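Local atomic coordinates of uncharacterized protein (Nostoc punctiforme, PDB entry 2R3S), a protein that probably transfers a methyl group, most likely from S-adenosylmethionine, to an oxygen atom of a substrate. Residues Pro135-Phe140 with Leu242-Val247; Val269-Pro274 with Ala304-Met309. One frame throughout, in Å; residues are numbered along the deposited sequence.

Contact 1 (Pro135-Phe140 with Leu242-Val247); sequences PVWVQF and LHHFDV
This is a small aromatic contact between Trp-137 and His-244. It sits in the Rossmann-like methyltransferase domain, where helix 136-143 faces the loop after strand 233-239. The two side chains come from opposite directions and span a backbone gap of 12.7 Å between the CA atoms of Trp-137 and His-244. The six-membered part of the indole does the touching. Its CH2 atom lies 3.7 Å from NE2 of His-244, and CZ2 of Trp-137 is 3.9 Å from the same nitrogen. The ring planes are inclined at 73°, with the centroid of the Trp-137 six-membered ring 5.3 Å from that of the His-244 imidazole. The meeting is oblique, neither a stack nor a T-shaped pair, and no hydrogen bond crosses it.

Each ring is held by its own neighbours. In Trp-137, CG is anti to the carbonyl carbon (chi1 -57°), which carries the indole out toward the loop. Val-136 CG1 lies over one face, 3.6 Å above the indole plane and offset toward the rim. The indole NE1 is hydrogen-bonded to Thr-129 O. Across the contact, CD2 of His-243 sits 3.4 Å above the His-244 ring, over its centre. ND1 of His-244 is hydrogen-bonded to Phe-241 O, which helps to fix the rotation of the imidazole.

A bound 1,2-ethanediol approaches the His-244 side chain, consistent with a pocket here. Leu-130 and Thr-295 also touch His-244, while Trp-137 rests on Val-200 of helix 198-211. Just beyond, Asp-246 caps the start of helix 247-260.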
loop_
_atom_site.group_PDB
_atom_site.type_symbol
_atom_site.label_atom_id
_atom_site.label_comp_id
_atom_site.label_asym_id
_atom_site.label_seq_id
_atom_site.Cartn_x
_atom_site.Cartn_y
_atom_site.Cartn_z
ATOM N N PRO A 135 17.488 2.259 16.976
ATOM C CA PRO A 135 18.291 2.639 15.804
ATOM C C PRO A 135 17.507 3.222 14.623
ATOM O O PRO A 135 18.108 3.776 13.710
ATOM C CB PRO A 135 18.968 1.326 15.411
ATOM C CG PRO A 135 18.035 0.269 15.889
ATOM C CD PRO A 135 17.476 0.795 17.180
ATOM N N VAL A 136 16.182 3.105 14.636
ATOM C CA VAL A 136 15.362 3.686 13.584
ATOM C C VAL A 136 15.547 5.221 13.510
ATOM O O VAL A 136 15.330 5.809 12.460
ATOM C CB VAL A 136 13.867 3.250 13.689
ATOM C CG1 VAL A 136 13.085 4.065 14.753
ATOM C CG2 VAL A 136 13.211 3.299 12.312
ATOM N N TRP A 137 16.010 5.834 14.594
ATOM C CA TRP A 137 16.190 7.289 14.655
ATOM C C TRP A 137 17.509 7.738 14.066
ATOM O O TRP A 137 17.610 8.874 13.593
ATOM C CB TRP A 137 15.918 7.828 16.075
ATOM C CG TRP A 137 14.523 7.441 16.489
ATOM C CD1 TRP A 137 14.170 6.661 17.559
ATOM C CD2 TRP A 137 13.287 7.743 15.794
ATOM N NE1 TRP A 137 12.813 6.459 17.571
ATOM C CE2 TRP A 137 12.247 7.097 16.498
ATOM C CE3 TRP A 137 12.963 8.498 14.653
ATOM C CZ2 TRP A 137 10.909 7.182 16.101
ATOM C CZ3 TRP A 137 11.624 8.576 14.256
ATOM C CH2 TRP A 137 10.624 7.920 14.971
ATOM N N VAL A 138 18.486 6.826 13.994
ATOM C CA VAL A 138 19.685 7.058 13.191
ATOM C C VAL A 138 19.304 7.020 11.716
ATOM O O VAL A 138 19.723 7.896 10.961
ATOM C CB VAL A 138 20.817 6.061 13.537
ATOM C CG1 VAL A 138 22.110 6.311 12.686
ATOM C CG2 VAL A 138 21.118 6.139 15.021
ATOM N N GLN A 139 18.494 6.039 11.315
ATOM C CA GLN A 139 18.004 5.990 9.939
ATOM C C GLN A 139 17.176 7.224 9.598
ATOM O O GLN A 139 17.355 7.794 8.522
ATOM C CB GLN A 139 17.203 4.713 9.644
ATOM C CG GLN A 139 18.057 3.477 9.448
ATOM C CD GLN A 139 19.185 3.706 8.458
ATOM O OE1 GLN A 139 18.945 3.992 7.285
ATOM N NE2 GLN A 139 20.429 3.621 8.945
ATOM N N PHE A 140 16.295 7.658 10.508
ATOM C CA PHE A 140 15.541 8.876 10.256
ATOM C C PHE A 140 16.499 10.035 10.018
ATOM O O PHE A 140 16.369 10.752 9.031
ATOM C CB PHE A 140 14.598 9.222 11.398
ATOM C CG PHE A 140 13.710 10.410 11.100
ATOM C CD1 PHE A 140 14.185 11.700 11.237
ATOM C CD2 PHE A 140 12.423 10.227 10.656
ATOM C CE1 PHE A 140 13.390 12.789 10.945
ATOM C CE2 PHE A 140 11.608 11.306 10.356
ATOM C CZ PHE A 140 12.088 12.592 10.514
ATOM N N LEU A 242 6.721 15.697 19.807
ATOM C CA LEU A 242 5.640 15.570 20.793
ATOM C C LEU A 242 4.610 14.525 20.422
ATOM O O LEU A 242 4.046 13.899 21.302
ATOM C CB LEU A 242 4.949 16.917 21.054
ATOM C CG LEU A 242 5.717 17.963 21.881
ATOM C CD1 LEU A 242 4.771 19.144 22.068
ATOM C CD2 LEU A 242 6.221 17.407 23.247
ATOM N N HIS A 243 4.378 14.323 19.122
ATOM C CA HIS A 243 3.408 13.315 18.640
ATOM C C HIS A 243 3.599 11.868 19.089
ATOM O O HIS A 243 2.657 11.067 19.014
ATOM C CB HIS A 243 3.281 13.352 17.098
ATOM C CG HIS A 243 4.565 13.190 16.329
ATOM N ND1 HIS A 243 4.945 14.081 15.345
ATOM C CD2 HIS A 243 5.510 12.217 16.340
ATOM C CE1 HIS A 243 6.071 13.667 14.787
ATOM N NE2 HIS A 243 6.438 12.541 15.379
ATOM N N HIS A 244 4.801 11.519 19.542
ATOM C CA HIS A 244 5.107 10.170 20.078
ATOM C C HIS A 244 4.538 9.839 21.461
ATOM O O HIS A 244 4.452 8.673 21.832
ATOM C CB HIS A 244 6.622 9.998 20.159
ATOM C CG HIS A 244 7.299 10.058 18.831
ATOM N ND1 HIS A 244 8.104 11.110 18.459
ATOM C CD2 HIS A 244 7.260 9.213 17.767
ATOM C CE1 HIS A 244 8.545 10.900 17.228
ATOM N NE2 HIS A 244 8.042 9.762 16.784
ATOM N N PHE A 245 4.151 10.847 22.236
ATOM C CA PHE A 245 3.847 10.614 23.656
ATOM C C PHE A 245 2.403 10.943 24.002
ATOM O O PHE A 245 1.788 11.736 23.303
ATOM C CB PHE A 245 4.818 11.456 24.486
ATOM C CG PHE A 245 6.253 11.307 24.047
ATOM C CD1 PHE A 245 6.973 10.171 24.359
ATOM C CD2 PHE A 245 6.864 12.286 23.291
ATOM C CE1 PHE A 245 8.302 10.034 23.944
ATOM C CE2 PHE A 245 8.161 12.153 22.862
ATOM C CZ PHE A 245 8.889 11.024 23.192
ATOM N N ASP A 246 1.857 10.336 25.063
ATOM C CA ASP A 246 0.561 10.795 25.600
ATOM C C ASP A 246 0.645 12.231 26.107
ATOM O O ASP A 246 1.727 12.813 26.222
ATOM C CB ASP A 246 -0.078 9.838 26.643
ATOM C CG ASP A 246 0.805 9.567 27.854
ATOM O OD1 ASP A 246 1.473 10.487 28.348
ATOM O OD2 ASP A 246 0.812 8.415 28.313
ATOM N N VAL A 247 -0.527 12.805 26.362
ATOM C CA VAL A 247 -0.667 14.196 26.795
ATOM C C VAL A 247 0.042 14.540 28.132
ATOM O O VAL A 247 0.588 15.639 28.289
ATOM C CB VAL A 247 -2.182 14.569 26.898
ATOM C CG1 VAL A 247 -2.366 15.895 27.647
ATOM C CG2 VAL A 247 -2.817 14.628 25.498
#

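Contact 2 (Val269-Pro274 with Ala304-Met309)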
loop_
_atom_site.group_PDB
_atom_site.type_symbol
_atom_site.label_atom_id
_atom_site.label_comp_id
_atom_site.label_asym_id
_atom_site.label_seq_id
_atom_site.Cartn_x
_atom_site.Cartn_y
_atom_site.Cartn_z
ATOM N N VAL A 269 7.148 24.499 18.234
ATOM C CA VAL A 269 6.768 23.121 17.899
ATOM C C VAL A 269 6.621 23.007 16.388
ATOM O O VAL A 269 6.001 23.848 15.757
ATOM C CB VAL A 269 5.478 22.689 18.624
ATOM C CG1 VAL A 269 5.055 21.277 18.217
ATOM C CG2 VAL A 269 5.692 22.767 20.129
ATOM N N PHE A 270 7.252 21.992 15.803
ATOM C CA PHE A 270 7.136 21.723 14.372
ATOM C C PHE A 270 6.629 20.288 14.267
ATOM O O PHE A 270 7.268 19.371 14.756
ATOM C CB PHE A 270 8.473 21.923 13.659
ATOM C CG PHE A 270 8.453 21.526 12.205
ATOM C CD1 PHE A 270 7.932 22.373 11.248
ATOM C CD2 PHE A 270 8.971 20.301 11.788
ATOM C CE1 PHE A 270 7.915 21.995 9.891
ATOM C CE2 PHE A 270 8.948 19.937 10.446
ATOM C CZ PHE A 270 8.421 20.787 9.510
ATOM N N ASP A 271 5.445 20.095 13.689
ATOM C CA ASP A 271 4.771 18.809 13.822
ATOM C C ASP A 271 3.615 18.705 12.827
ATOM O O ASP A 271 3.368 19.634 12.076
ATOM C CB ASP A 271 4.293 18.621 15.279
ATOM C CG ASP A 271 4.453 17.180 15.794
ATOM O OD1 ASP A 271 3.952 16.234 15.134
ATOM O OD2 ASP A 271 5.065 17.005 16.885
ATOM N N PHE A 272 2.963 17.545 12.803
ATOM C CA PHE A 272 1.759 17.320 12.014
ATOM C C PHE A 272 0.577 17.738 12.866
ATOM O O PHE A 272 0.278 17.078 13.871
ATOM C CB PHE A 272 1.586 15.831 11.677
ATOM C CG PHE A 272 2.574 15.317 10.694
ATOM C CD1 PHE A 272 2.456 15.624 9.357
ATOM C CD2 PHE A 272 3.631 14.527 11.102
ATOM C CE1 PHE A 272 3.382 15.145 8.436
ATOM C CE2 PHE A 272 4.552 14.059 10.190
ATOM C CZ PHE A 272 4.422 14.375 8.851
ATOM N N ILE A 273 -0.072 18.835 12.492
ATOM C CA ILE A 273 -1.185 19.351 13.290
ATOM C C ILE A 273 -2.443 19.334 12.428
ATOM O O ILE A 273 -2.684 20.245 11.648
ATOM C CB ILE A 273 -0.905 20.775 13.856
ATOM C CG1 ILE A 273 0.466 20.819 14.555
ATOM C CG2 ILE A 273 -1.994 21.152 14.848
ATOM C CD1 ILE A 273 0.973 22.239 14.865
ATOM N N PRO A 274 -3.213 18.258 12.513
ATOM C CA PRO A 274 -4.477 18.218 11.798
ATOM C C PRO A 274 -5.487 19.257 12.269
ATOM O O PRO A 274 -5.462 19.673 13.449
ATOM C CB PRO A 274 -5.010 16.822 12.100
ATOM C CG PRO A 274 -4.242 16.342 13.243
ATOM C CD PRO A 274 -2.934 17.005 13.217
ATOM N N ALA A 304 -5.880 22.991 19.180
ATOM C CA ALA A 304 -6.627 22.993 20.421
ATOM C C ALA A 304 -6.037 22.035 21.469
ATOM O O ALA A 304 -5.991 22.371 22.646
ATOM C CB ALA A 304 -8.097 22.633 20.148
ATOM N N GLU A 305 -5.605 20.837 21.060
ATOM C CA GLU A 305 -5.024 19.896 22.013
ATOM C C GLU A 305 -3.672 20.385 22.515
ATOM O O GLU A 305 -3.391 20.297 23.704
ATOM C CB GLU A 305 -4.885 18.515 21.414
ATOM C CG GLU A 305 -6.181 17.736 21.410
ATOM C CD GLU A 305 -6.086 16.436 20.628
ATOM O OE1 GLU A 305 -5.429 16.402 19.572
ATOM O OE2 GLU A 305 -6.678 15.437 21.053
ATOM N N TYR A 306 -2.855 20.919 21.615
ATOM C CA TYR A 306 -1.543 21.448 21.985
ATOM C C TYR A 306 -1.620 22.750 22.800
ATOM O O TYR A 306 -0.815 22.970 23.689
ATOM C CB TYR A 306 -0.685 21.710 20.741
ATOM C CG TYR A 306 0.020 20.491 20.154
ATOM C CD1 TYR A 306 0.636 19.563 20.972
ATOM C CD2 TYR A 306 0.119 20.316 18.777
ATOM C CE1 TYR A 306 1.294 18.468 20.450
ATOM C CE2 TYR A 306 0.781 19.214 18.241
ATOM C CZ TYR A 306 1.376 18.302 19.095
ATOM O OH TYR A 306 2.032 17.212 18.613
ATOM N N GLU A 307 -2.553 23.623 22.440
ATOM C CA GLU A 307 -2.828 24.863 23.174
ATOM C C GLU A 307 -3.135 24.538 24.628
ATOM O O GLU A 307 -2.631 25.194 25.543
ATOM C CB GLU A 307 -4.004 25.590 22.518
ATOM C CG GLU A 307 -4.415 26.926 23.129
ATOM C CD GLU A 307 -5.441 27.641 22.263
ATOM O OE1 GLU A 307 -6.468 27.003 21.895
ATOM O OE2 GLU A 307 -5.208 28.827 21.939
ATOM N N SER A 308 -3.927 23.497 24.837
ATOM C CA SER A 308 -4.254 23.032 26.185
ATOM C C SER A 308 -3.066 22.433 26.964
ATOM O O SER A 308 -3.046 22.471 28.191
ATOM C CB SER A 308 -5.374 22.011 26.111
ATOM O OG SER A 308 -5.530 21.353 27.343
HETATM N N MSE A 309 -2.106 21.838 26.259
HETATM C CA MSE A 309 -0.935 21.269 26.914
HETATM C C MSE A 309 -0.021 22.385 27.372
HETATM O O MSE A 309 0.481 22.372 28.491
HETATM C CB MSE A 309 -0.196 20.336 25.965
HETATM C CG MSE A 309 -0.960 19.079 25.665
HETATM SE SE MSE A 309 0.055 17.901 24.478
HETATM C CE MSE A 309 -1.338 17.591 23.092
HETATM O O HOH W 1 0.819 16.394 16.242
#
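Tyr-306 has CG anti to the carbonyl carbon (chi1 -81°), and this extends its ring from helix 303-312 to the end of strand 265-271. Asp-271 has a chi1 of -141°, off the usual staggered positions, with its carboxylate near the phenol. The two side chains cross at about a right angle, and carboxylate and ring planes are 46° apart. Asp-271 OD2 lies 3.5 Å from Tyr-306 OH.

A water lies 2.8 Å from Tyr-306 OH and hydrogen-bonds to it. Its links to Phe-272 O, where the distance is doubtfully short, and to Asp-271 OD1, where the bond is weak, compete for its protons. Asp-271 OD1 also accepts a hydrogen bond from Phe-272 N at 2.9 Å, through its anti lone pair, and probably one from His-243 ND1. With an alanine in place of Asp-271, His-243 ND1 and Phe-272 N would probably lose the oxygen they share, and the histidine ring would be freer to turn.

The apolar part of the contact is Ile-273. Its CG1 comes to the edge of the tyrosine ring, near the ring plane, 4.0 Å from Tyr-306 CE2.

The contact joins helix 303-312 to the carboxy-terminal end of strand 265-271 in the seven-stranded Rossmann-like methyltransferase sheet. Ile-331 of the adjacent antiparallel strand 329-334 touches both Ile-273 and Tyr-306. Met-309, a selenomethionine, reaches from helix 303-312 to helix 247-260.

Contact 2 is fully buried, while contact 1 is partly so, since Trp-137 keeps some exposure. Contact 1 uses the loop after strand 233-239, contact 2 the end of the neighbouring parallel strand 265-271 and the residues after it. Both lie at the carboxy-terminal ends of the strands, where methyltransferases of this fold usually bind cofactor and substrate. They hold different elements: contact 1 joins a helix to a loop, contact 2 a strand end to a helix. Ring against ring makes contact 1, without a polar bond across it; contact 2 sets a carboxylate, a phenol and a water beside an apolar touch. His-243, from the loop of contact 1, probably hydrogen-bonds to Asp-271 of contact 2.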